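Local coordinates for protein minor fimbrium tip subunit Mfa3 (PDB 5NF4) that forms part of the tip of the minor fimbriae, filaments through which the bacterium adheres to host cells and other oral bacteria and builds biofilms, at residues A[329-332]-A[337-340]; A[277-282]-A[287-292]. One frame throughout, in Å; residues are numbered along the deposited sequence.

How the interactions relate
Going from the N terminus, interaction 2 comes first: strand 277-282 runs out, the chain turns over four residues, and 287-292 comes back beside it. That loop is complete before interaction 1 begins, where strand 324-332 turns through another four residues into strand 337-345. The two hairpins therefore follow in series, neither enclosing nor crossing the other, with helix 304-308 in the connection. Strand 277-282 pairs antiparallel with strand 210-216, while strand 324-332 runs parallel to strand 180-205. The apolar faces of the two hairpins meet, centres about 11 Å apart: Ile330 CD1 reaches Phe278 CE1 at 3.5 Å, and Ile337 CD1 lies 3.7 Å from Tyr288 CB.

Interaction 1 of 2, residues A[329-332]-A[337-340]; sequences RIKT and IEVK
Arg329 and Lys340 pair in both directions, Arg329 N giving its hydrogen to Lys340 O at 2.8 Å and Lys340 N returning a nearly straight bond (177°) to Arg329 O. This is an antiparallel beta hairpin, and the next hydrogen-bonded pair, Lys331 with Glu338, repeats the exchange with both N...O distances at 3.0 Å. Between these pairs, the CA of Ile330 sends a C-H...O contact to Glu338 O at 3.3 Å. On the charged face, the Lys331 chain stays extended beyond CG and slants across Glu338, which brings its CD within 3.5 Å of Glu338 OE1. The ammonium is farther off: Lys331 NZ is 4.1 Å from Glu338 OE1, too far for a salt bridge. Glu338 OE2 instead takes Lys336 as its salt-bridge partner. Arg329 bends at chi3 (-68°), so that the rim of one guanidinium face lies over Lys340 C, with NH2 against Lys340 CB, while NH1 bonds to Ser342 OG. The other face, with Ile330, Thr332, Ile337 and Val339, is buried and largely apolar; Ile330 and Ile337 turn to the hairpin of strands 277-282 and 287-291, Val339 to helix 304-308. Across the strands, Ile330 CG1 stands 4.3 Å from Val339 CG2.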
loop_
_atom_site.group_PDB
_atom_site.type_symbol
_atom_site.label_atom_id
_atom_site.label_comp_id
_atom_site.label_asym_id
_atom_site.label_seq_id
_atom_site.Cartn_x
_atom_site.Cartn_y
_atom_site.Cartn_z
ATOM N N ARG A 329 12.469 -1.652 -15.866
ATOM C CA ARG A 329 13.443 -2.465 -16.566
ATOM C C ARG A 329 14.458 -1.475 -17.101
ATOM O O ARG A 329 14.127 -0.608 -17.912
ATOM C CB ARG A 329 12.770 -3.300 -17.674
ATOM C CG ARG A 329 11.643 -4.147 -17.086
ATOM C CD ARG A 329 10.786 -4.823 -18.109
ATOM N NE ARG A 329 9.951 -3.931 -18.916
ATOM C CZ ARG A 329 8.877 -3.272 -18.486
ATOM N NH1 ARG A 329 8.497 -3.322 -17.213
ATOM N NH2 ARG A 329 8.198 -2.523 -19.344
ATOM N N ILE A 330 15.683 -1.591 -16.600
ATOM C CA ILE A 330 16.736 -0.610 -16.884
ATOM C C ILE A 330 17.967 -1.201 -17.573
ATOM O O ILE A 330 18.464 -2.261 -17.187
ATOM C CB ILE A 330 17.186 0.071 -15.585
ATOM C CG1 ILE A 330 16.000 0.745 -14.906
ATOM C CG2 ILE A 330 18.331 1.093 -15.891
ATOM C CD1 ILE A 330 16.311 1.263 -13.550
ATOM N N LYS A 331 18.439 -0.507 -18.614
ATOM C CA LYS A 331 19.701 -0.835 -19.287
ATOM C C LYS A 331 20.716 0.234 -18.919
ATOM O O LYS A 331 20.475 1.414 -19.152
ATOM C CB LYS A 331 19.547 -0.891 -20.811
ATOM C CG LYS A 331 18.617 -1.969 -21.324
ATOM C CD LYS A 331 18.509 -1.922 -22.844
ATOM C CE LYS A 331 17.499 -2.939 -23.385
ATOM N NZ LYS A 331 17.481 -2.957 -24.893
ATOM N N THR A 332 21.837 -0.186 -18.340
ATOM C CA THR A 332 22.918 0.724 -17.963
ATOM C C THR A 332 24.016 0.683 -19.010
ATOM O O THR A 332 24.771 -0.285 -19.111
ATOM C CB THR A 332 23.503 0.366 -16.601
ATOM O OG1 THR A 332 22.434 0.108 -15.691
ATOM C CG2 THR A 332 24.346 1.497 -16.071
ATOM N N ILE A 337 21.289 5.745 -19.460
ATOM C CA ILE A 337 20.407 4.634 -19.130
ATOM C C ILE A 337 19.184 4.662 -20.015
ATOM O O ILE A 337 18.826 5.694 -20.588
ATOM C CB ILE A 337 19.984 4.642 -17.646
ATOM C CG1 ILE A 337 19.132 5.878 -17.316
ATOM C CG2 ILE A 337 21.250 4.548 -16.788
ATOM C CD1 ILE A 337 18.422 5.833 -15.957
ATOM N N GLU A 338 18.563 3.497 -20.138
ATOM C CA GLU A 338 17.293 3.376 -20.822
ATOM C C GLU A 338 16.355 2.801 -19.802
ATOM O O GLU A 338 16.755 1.951 -19.017
ATOM C CB GLU A 338 17.407 2.485 -22.054
ATOM C CG GLU A 338 18.446 2.953 -23.041
ATOM C CD GLU A 338 18.407 2.140 -24.307
ATOM O OE1 GLU A 338 17.703 1.111 -24.327
ATOM O OE2 GLU A 338 19.054 2.544 -25.282
ATOM N N VAL A 339 15.130 3.297 -19.779
ATOM C CA VAL A 339 14.156 2.849 -18.790
ATOM C C VAL A 339 12.857 2.477 -19.449
ATOM O O VAL A 339 12.301 3.270 -20.198
ATOM C CB VAL A 339 13.872 3.939 -17.737
ATOM C CG1 VAL A 339 12.892 3.407 -16.688
ATOM C CG2 VAL A 339 15.135 4.384 -17.074
ATOM N N LYS A 340 12.386 1.265 -19.169
ATOM C CA LYS A 340 11.030 0.840 -19.526
ATOM C C LYS A 340 10.256 0.615 -18.241
ATOM O O LYS A 340 10.839 0.242 -17.221
ATOM C CB LYS A 340 11.057 -0.428 -20.376
ATOM C CG LYS A 340 11.663 -0.251 -21.765
ATOM C CD LYS A 340 10.874 0.754 -22.580
ATOM C CE LYS A 340 11.466 0.980 -23.960
ATOM N NZ LYS A 340 11.101 -0.104 -24.905
#

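Interaction 2 of 2, residues A[277-282]-A[287-292]; sequences FFRLTT and VYDVPI
Phe278 and Val290 form a tight part of this antiparallel beta hairpin, paired through both backbone bonds and packed side by side on the buried face. Phe278 CG sits between its own backbone N and carbonyl carbon, and Val290 CB lies over one face of the Phe278 ring, 3.7 Å from its centroid and 15° off the normal, a CH-pi contact. Ile292 CG1 meets the edge of the same ring, and Tyr328 adds an edge-to-face contact from the neighbouring hairpin. Leu280 and Tyr288 touch each other only lightly, CB to CB at 4.3 Å, but both pack on Ile337.

On the opposite face, Phe277 and Pro291 are buried at one end, Phe277 CB lying 3.3 Å from Val290 O. Phe277 CE2 sits over the rim of one Arg279 guanidinium face, 3.5 Å from Asp289 OD1. The end with Arg279, Asp289 and Val287 is more open to solvent. Arg279 and Asp289 run alongside each other in a salt bridge, NE reaching the syn lone pair of OD1 at 2.9 Å. OD1 lies 34° out of the guanidinium plane, and the second bond, NH2 to OD2, is weak. Val287 CG1 presses on Arg279 CG at 3.4 Å. A water bridges the two charges, donating to Asp289 OD2 at 2.8 Å and accepting weakly from Arg279 NH2.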
loop_
_atom_site.group_PDB
_atom_site.type_symbol
_atom_site.label_atom_id
_atom_site.label_comp_id
_atom_site.label_asym_id
_atom_site.label_seq_id
_atom_site.Cartn_x
_atom_site.Cartn_y
_atom_site.Cartn_z
ATOM N N PHE A 277 11.347 9.401 -6.271
ATOM C CA PHE A 277 12.186 8.996 -7.381
ATOM C C PHE A 277 13.236 8.038 -6.889
ATOM O O PHE A 277 13.509 7.988 -5.685
ATOM C CB PHE A 277 12.857 10.215 -8.050
ATOM C CG PHE A 277 13.854 10.947 -7.172
ATOM C CD1 PHE A 277 13.423 11.902 -6.252
ATOM C CD2 PHE A 277 15.233 10.737 -7.311
ATOM C CE1 PHE A 277 14.342 12.611 -5.459
ATOM C CE2 PHE A 277 16.124 11.430 -6.538
ATOM C CZ PHE A 277 15.695 12.380 -5.622
ATOM N N PHE A 278 13.818 7.271 -7.808
ATOM C CA PHE A 278 14.960 6.467 -7.428
ATOM C C PHE A 278 16.178 6.981 -8.169
ATOM O O PHE A 278 16.096 7.504 -9.284
ATOM C CB PHE A 278 14.739 4.951 -7.627
ATOM C CG PHE A 278 14.479 4.494 -9.039
ATOM C CD1 PHE A 278 15.513 4.043 -9.836
ATOM C CD2 PHE A 278 13.184 4.407 -9.533
ATOM C CE1 PHE A 278 15.271 3.559 -11.129
ATOM C CE2 PHE A 278 12.944 3.929 -10.828
ATOM C CZ PHE A 278 13.979 3.504 -11.616
ATOM N N ARG A 279 17.280 6.920 -7.447
ATOM C CA ARG A 279 18.574 7.393 -7.919
ATOM C C ARG A 279 19.514 6.234 -8.190
ATOM O O ARG A 279 19.810 5.446 -7.292
ATOM C CB ARG A 279 19.151 8.331 -6.877
ATOM C CG ARG A 279 20.591 8.687 -7.109
ATOM C CD ARG A 279 21.017 9.772 -6.147
ATOM N NE ARG A 279 20.396 11.051 -6.476
ATOM C CZ ARG A 279 19.960 11.941 -5.587
ATOM N NH1 ARG A 279 20.041 11.698 -4.281
ATOM N NH2 ARG A 279 19.429 13.084 -6.016
ATOM N N LEU A 280 19.992 6.134 -9.432
ATOM C CA LEU A 280 20.954 5.112 -9.805
ATOM C C LEU A 280 22.293 5.743 -9.864
ATOM O O LEU A 280 22.474 6.708 -10.595
ATOM C CB LEU A 280 20.644 4.516 -11.171
ATOM C CG LEU A 280 19.253 3.963 -11.423
ATOM C CD1 LEU A 280 19.157 3.716 -12.904
ATOM C CD2 LEU A 280 19.062 2.688 -10.653
ATOM N N THR A 281 23.232 5.174 -9.120
ATOM C CA THR A 281 24.611 5.600 -9.157
ATOM C C THR A 281 25.477 4.515 -9.745
ATOM O O THR A 281 25.430 3.360 -9.292
ATOM C CB THR A 281 25.120 5.951 -7.763
ATOM O OG1 THR A 281 24.305 6.995 -7.245
ATOM C CG2 THR A 281 26.565 6.437 -7.813
ATOM N N THR A 282 26.296 4.897 -10.728
ATOM C CA THR A 282 27.160 3.964 -11.413
ATOM C C THR A 282 28.523 3.944 -10.741
ATOM O O THR A 282 28.883 4.884 -10.041
ATOM C CB THR A 282 27.369 4.337 -12.889
ATOM O OG1 THR A 282 28.179 5.511 -12.970
ATOM C CG2 THR A 282 26.073 4.588 -13.580
ATOM N N VAL A 287 25.241 9.650 -11.825
ATOM C CA VAL A 287 24.003 9.532 -11.092
ATOM C C VAL A 287 22.832 9.820 -12.021
ATOM O O VAL A 287 22.881 10.737 -12.827
ATOM C CB VAL A 287 24.001 10.502 -9.882
ATOM C CG1 VAL A 287 22.721 10.368 -9.082
ATOM C CG2 VAL A 287 25.200 10.234 -8.986
ATOM N N TYR A 288 21.774 9.023 -11.906
ATOM C CA TYR A 288 20.587 9.164 -12.725
ATOM C C TYR A 288 19.401 9.168 -11.812
ATOM O O TYR A 288 19.255 8.258 -10.994
ATOM C CB TYR A 288 20.455 8.014 -13.719
ATOM C CG TYR A 288 21.602 7.902 -14.694
ATOM C CD1 TYR A 288 22.739 7.158 -14.383
ATOM C CD2 TYR A 288 21.542 8.518 -15.938
ATOM C CE1 TYR A 288 23.795 7.040 -15.284
ATOM C CE2 TYR A 288 22.577 8.398 -16.840
ATOM C CZ TYR A 288 23.705 7.665 -16.507
ATOM O OH TYR A 288 24.709 7.554 -17.411
ATOM N N ASP A 289 18.554 10.181 -11.945
ATOM C CA ASP A 289 17.326 10.245 -11.160
ATOM C C ASP A 289 16.137 9.888 -12.033
ATOM O O ASP A 289 15.971 10.400 -13.138
ATOM C CB ASP A 289 17.137 11.624 -10.556
ATOM C CG ASP A 289 18.159 11.943 -9.472
ATOM O OD1 ASP A 289 18.689 11.014 -8.834
ATOM O OD2 ASP A 289 18.401 13.140 -9.233
ATOM N N VAL A 290 15.329 8.965 -11.535
ATOM C CA VAL A 290 14.208 8.437 -12.282
ATOM C C VAL A 290 12.955 8.707 -11.468
ATOM O O VAL A 290 12.690 8.024 -10.495
ATOM C CB VAL A 290 14.347 6.955 -12.540
ATOM C CG1 VAL A 290 13.167 6.410 -13.390
ATOM C CG2 VAL A 290 15.703 6.670 -13.227
ATOM N N PRO A 291 12.203 9.735 -11.842
ATOM C CA PRO A 291 10.941 10.009 -11.132
ATOM C C PRO A 291 9.977 8.849 -11.306
ATOM O O PRO A 291 9.916 8.252 -12.380
ATOM C CB PRO A 291 10.424 11.291 -11.806
ATOM C CG PRO A 291 11.614 11.891 -12.466
ATOM C CD PRO A 291 12.440 10.703 -12.922
ATOM N N ILE A 292 9.227 8.555 -10.252
ATOM C CA ILE A 292 8.233 7.489 -10.250
ATOM C C ILE A 292 6.869 8.106 -10.555
ATOM O O ILE A 292 6.533 9.150 -10.001
ATOM C CB ILE A 292 8.257 6.773 -8.893
ATOM C CG1 ILE A 292 9.612 6.081 -8.701
ATOM C CG2 ILE A 292 7.123 5.763 -8.787
ATOM C CD1 ILE A 292 9.877 5.695 -7.263
HETATM O O HOH W 1 21.020 13.818 -8.421
#